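Local coordinates for Dbv8 protein (Nonomuraea, PDB 4MFZ) that probably transfers a long aliphatic acyl group from acyl-CoA to an amine of a glycopeptide antibiotic, as a GNAT-type N-acyltransferase, at residues V132-R143 with T156-V167. Sequence-based numbering, arbitrary orientation.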
# COMPACT_ATOMS: atom_id res chain seq x y z
N VAL A 132 9.65 -3.66 -5.42
CA VAL A 132 9.89 -2.63 -6.42
C VAL A 132 10.07 -3.30 -7.76
O VAL A 132 9.49 -2.87 -8.75
CB VAL A 132 11.16 -1.80 -6.10
CG1 VAL A 132 11.38 -0.73 -7.16
CG2 VAL A 132 11.04 -1.18 -4.73
N TYR A 133 10.89 -4.35 -7.81
CA TYR A 133 11.12 -5.06 -9.08
C TYR A 133 9.85 -5.73 -9.60
O TYR A 133 9.56 -5.62 -10.77
CB TYR A 133 12.30 -6.03 -8.97
CG TYR A 133 13.56 -5.32 -8.54
CD1 TYR A 133 14.07 -4.28 -9.28
CD2 TYR A 133 14.19 -5.66 -7.34
CE1 TYR A 133 15.21 -3.60 -8.88
CE2 TYR A 133 15.33 -4.99 -6.94
CZ TYR A 133 15.83 -3.97 -7.73
OH TYR A 133 16.96 -3.30 -7.33
N VAL A 134 9.08 -6.35 -8.72
CA VAL A 134 7.77 -6.92 -9.13
C VAL A 134 6.87 -5.78 -9.67
O VAL A 134 6.21 -5.91 -10.70
CB VAL A 134 7.06 -7.64 -7.97
CG1 VAL A 134 5.72 -8.18 -8.41
CG2 VAL A 134 7.90 -8.79 -7.44
N PHE A 135 6.87 -4.64 -8.97
CA PHE A 135 6.09 -3.47 -9.42
C PHE A 135 6.48 -3.02 -10.82
O PHE A 135 5.63 -2.94 -11.70
CB PHE A 135 6.28 -2.33 -8.45
CG PHE A 135 5.21 -1.29 -8.53
CD1 PHE A 135 4.06 -1.39 -7.75
CD2 PHE A 135 5.38 -0.16 -9.36
CE1 PHE A 135 3.07 -0.40 -7.82
CE2 PHE A 135 4.39 0.82 -9.42
CZ PHE A 135 3.24 0.70 -8.65
N LEU A 136 7.77 -2.75 -11.03
CA LEU A 136 8.26 -2.27 -12.32
C LEU A 136 8.01 -3.28 -13.45
O LEU A 136 7.55 -2.90 -14.55
CB LEU A 136 9.75 -1.92 -12.26
CG LEU A 136 10.28 -0.87 -11.28
CD1 LEU A 136 11.81 -0.81 -11.34
CD2 LEU A 136 9.65 0.50 -11.59
N ALA A 137 8.27 -4.57 -13.17
CA ALA A 137 8.00 -5.66 -14.14
C ALA A 137 6.53 -5.68 -14.58
O ALA A 137 6.23 -6.03 -15.71
CB ALA A 137 8.39 -7.01 -13.52
N THR A 138 5.62 -5.31 -13.70
CA THR A 138 4.18 -5.50 -13.92
C THR A 138 3.52 -4.24 -14.50
O THR A 138 2.34 -4.26 -14.87
CB THR A 138 3.51 -5.99 -12.62
OG1 THR A 138 4.23 -7.13 -12.14
CG2 THR A 138 2.04 -6.43 -12.82
N LEU A 139 4.27 -3.14 -14.58
CA LEU A 139 3.74 -1.84 -15.06
C LEU A 139 3.12 -1.90 -16.46
O LEU A 139 2.04 -1.37 -16.65
CB LEU A 139 4.82 -0.75 -15.02
CG LEU A 139 4.56 0.50 -14.18
CD1 LEU A 139 3.96 0.10 -12.86
CD2 LEU A 139 5.84 1.30 -13.95
N PRO A 140 3.79 -2.55 -17.45
CA PRO A 140 3.14 -2.64 -18.75
C PRO A 140 1.79 -3.37 -18.75
O PRO A 140 0.85 -2.89 -19.40
CB PRO A 140 4.19 -3.34 -19.63
CG PRO A 140 5.49 -2.98 -19.00
CD PRO A 140 5.20 -3.02 -17.52
N ALA A 141 1.67 -4.51 -18.05
CA ALA A 141 0.38 -5.18 -17.88
C ALA A 141 -0.62 -4.26 -17.17
O ALA A 141 -1.78 -4.17 -17.54
CB ALA A 141 0.56 -6.45 -17.05
N LEU A 142 -0.18 -3.62 -16.10
CA LEU A 142 -1.08 -2.76 -15.34
C LEU A 142 -1.66 -1.68 -16.25
O LEU A 142 -2.87 -1.42 -16.26
CB LEU A 142 -0.32 -2.12 -14.14
CG LEU A 142 -1.11 -1.17 -13.24
CD1 LEU A 142 -1.18 0.21 -13.88
CD2 LEU A 142 -2.51 -1.70 -12.99
N ARG A 143 -0.77 -1.04 -17.00
CA ARG A 143 -1.13 0.01 -17.93
C ARG A 143 -1.99 -0.49 -19.05
O ARG A 143 -2.93 0.19 -19.43
CB ARG A 143 0.12 0.73 -18.42
CG ARG A 143 0.56 1.75 -17.36
CD ARG A 143 2.03 2.12 -17.42
NE ARG A 143 2.39 3.28 -18.24
CZ ARG A 143 1.56 4.21 -18.74
NH1 ARG A 143 0.23 4.18 -18.53
NH2 ARG A 143 2.08 5.21 -19.47
N THR A 156 -3.83 7.21 -13.64
CA THR A 156 -2.83 6.13 -13.62
C THR A 156 -1.53 6.63 -12.95
O THR A 156 -1.06 6.02 -11.98
CB THR A 156 -2.51 5.62 -15.03
OG1 THR A 156 -3.67 4.98 -15.59
CG2 THR A 156 -1.33 4.66 -15.02
N TRP A 157 -0.96 7.74 -13.44
CA TRP A 157 0.30 8.27 -12.85
C TRP A 157 0.25 8.66 -11.41
O TRP A 157 1.18 8.34 -10.67
CB TRP A 157 1.02 9.29 -13.75
CG TRP A 157 1.67 8.52 -14.89
CD1 TRP A 157 1.21 8.38 -16.19
CD2 TRP A 157 2.86 7.64 -14.81
NE1 TRP A 157 2.03 7.53 -16.91
CE2 TRP A 157 3.03 7.06 -16.14
CE3 TRP A 157 3.77 7.31 -13.81
CZ2 TRP A 157 4.07 6.19 -16.44
CZ3 TRP A 157 4.81 6.43 -14.11
CH2 TRP A 157 4.96 5.89 -15.41
N GLU A 158 -0.83 9.31 -10.99
CA GLU A 158 -1.06 9.65 -9.59
C GLU A 158 -1.26 8.40 -8.71
O GLU A 158 -0.85 8.36 -7.55
CB GLU A 158 -2.26 10.59 -9.47
CG GLU A 158 -2.62 11.00 -8.05
CD GLU A 158 -3.01 12.47 -7.93
OE1 GLU A 158 -2.41 13.29 -8.67
OE2 GLU A 158 -3.91 12.80 -7.12
N THR A 159 -1.93 7.40 -9.26
CA THR A 159 -2.09 6.13 -8.54
C THR A 159 -0.74 5.43 -8.33
O THR A 159 -0.44 4.98 -7.23
CB THR A 159 -3.04 5.24 -9.32
OG1 THR A 159 -4.32 5.87 -9.37
CG2 THR A 159 -3.18 3.85 -8.68
N LEU A 160 0.07 5.39 -9.39
CA LEU A 160 1.32 4.66 -9.38
C LEU A 160 2.33 5.23 -8.38
O LEU A 160 3.19 4.46 -7.89
CB LEU A 160 1.92 4.61 -10.80
CG LEU A 160 1.20 3.69 -11.80
CD1 LEU A 160 1.92 3.79 -13.12
CD2 LEU A 160 1.12 2.21 -11.35
N THR A 161 2.23 6.53 -8.05
CA THR A 161 3.13 7.16 -7.06
C THR A 161 3.09 6.54 -5.67
O THR A 161 3.95 6.86 -4.83
CB THR A 161 2.94 8.69 -6.87
OG1 THR A 161 1.69 8.95 -6.22
CG2 THR A 161 3.00 9.43 -8.19
N GLN A 162 2.11 5.67 -5.39
CA GLN A 162 2.17 4.91 -4.13
C GLN A 162 3.52 4.18 -3.98
O GLN A 162 4.00 3.98 -2.87
CB GLN A 162 0.99 3.92 -3.98
CG GLN A 162 1.10 2.98 -2.78
CD GLN A 162 0.86 3.69 -1.45
OE1 GLN A 162 -0.06 4.47 -1.32
NE2 GLN A 162 1.70 3.43 -0.46
N LEU A 163 4.16 3.81 -5.08
CA LEU A 163 5.46 3.12 -4.95
C LEU A 163 6.53 4.00 -4.21
O LEU A 163 7.24 3.52 -3.32
CB LEU A 163 6.00 2.66 -6.30
CG LEU A 163 7.34 1.94 -6.11
CD1 LEU A 163 7.12 0.50 -5.65
CD2 LEU A 163 8.17 2.02 -7.36
N GLY A 164 6.61 5.28 -4.57
CA GLY A 164 7.47 6.24 -3.86
C GLY A 164 7.17 6.28 -2.38
O GLY A 164 8.08 6.20 -1.54
N GLU A 165 5.88 6.36 -2.04
CA GLU A 165 5.43 6.37 -0.64
C GLU A 165 5.84 5.13 0.14
O GLU A 165 6.34 5.24 1.28
CB GLU A 165 3.90 6.55 -0.53
CG GLU A 165 3.41 6.79 0.91
CD GLU A 165 1.99 7.36 1.04
OE1 GLU A 165 1.65 8.36 0.38
OE2 GLU A 165 1.19 6.81 1.85
N SER A 166 5.61 3.96 -0.43
CA SER A 166 6.00 2.71 0.22
C SER A 166 7.49 2.68 0.55
O SER A 166 7.87 2.28 1.65
CB SER A 166 5.67 1.51 -0.66
OG SER A 166 4.28 1.51 -0.91
N VAL A 167 8.30 3.11 -0.41
CA VAL A 167 9.76 3.15 -0.21
C VAL A 167 10.13 4.20 0.85
O VAL A 167 10.90 3.91 1.80
CB VAL A 167 10.49 3.43 -1.54
CG1 VAL A 167 11.99 3.63 -1.33
CG2 VAL A 167 10.24 2.29 -2.53
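F135 and L163 meet at the middle of this contact, where helix 132-143 runs almost antiparallel to helix 162-167 and more obliquely to helix 156-160, without any hydrogen bond across. L163 lies over one face of the phenyl ring in a CH-pi contact: its CB stands 4.1 Å from the F135 ring centroid, 17° off the normal, while L163 CD1 reaches F135 CG at 3.9 Å. F135 holds CG anti to its backbone N (chi1 -161°), which puts the ring under L163; the two side chains run in opposite directions. A flat ring suits this place because its face accepts one leucine and its far end another: F135 CZ is 3.8 Å from L160 CD2.

That same methyl of L160 lies 3.8 Å from L139 CD1 and 4.0 Å from L142 CD1, so branched leucines close around a single point. At the other end V132 and V167 cross at about a right angle, their CG2 methyls 4.2 Å apart; short, branched valines fill this end, where the V132 backbone lies closest to that of L163.

The polar margin belongs to R143, whose chain, bent at chi3 (92°), brings the guanidinium, turned steeply against the indole of W157, to its N-H edge, with W157 NE1 over one guanidinium face. R143 NH2 and W157 NE1 are 3.5 Å apart, but both are donors; E153 OE2 reconciles them, forming a salt bridge with R143 and accepting the indole N-H. T156 offers its methyl to R143, while its hydroxyl is hydrogen-bonded to ND1 of H146.

Within the N-terminal domain, this mainly buried seam joins helix 130-148 to helices 153-160 and 162-174, which follow it. Helix 58-67 packs on V132, L139 and W157, and helix 182-192, leading into strand 193-196, on F135.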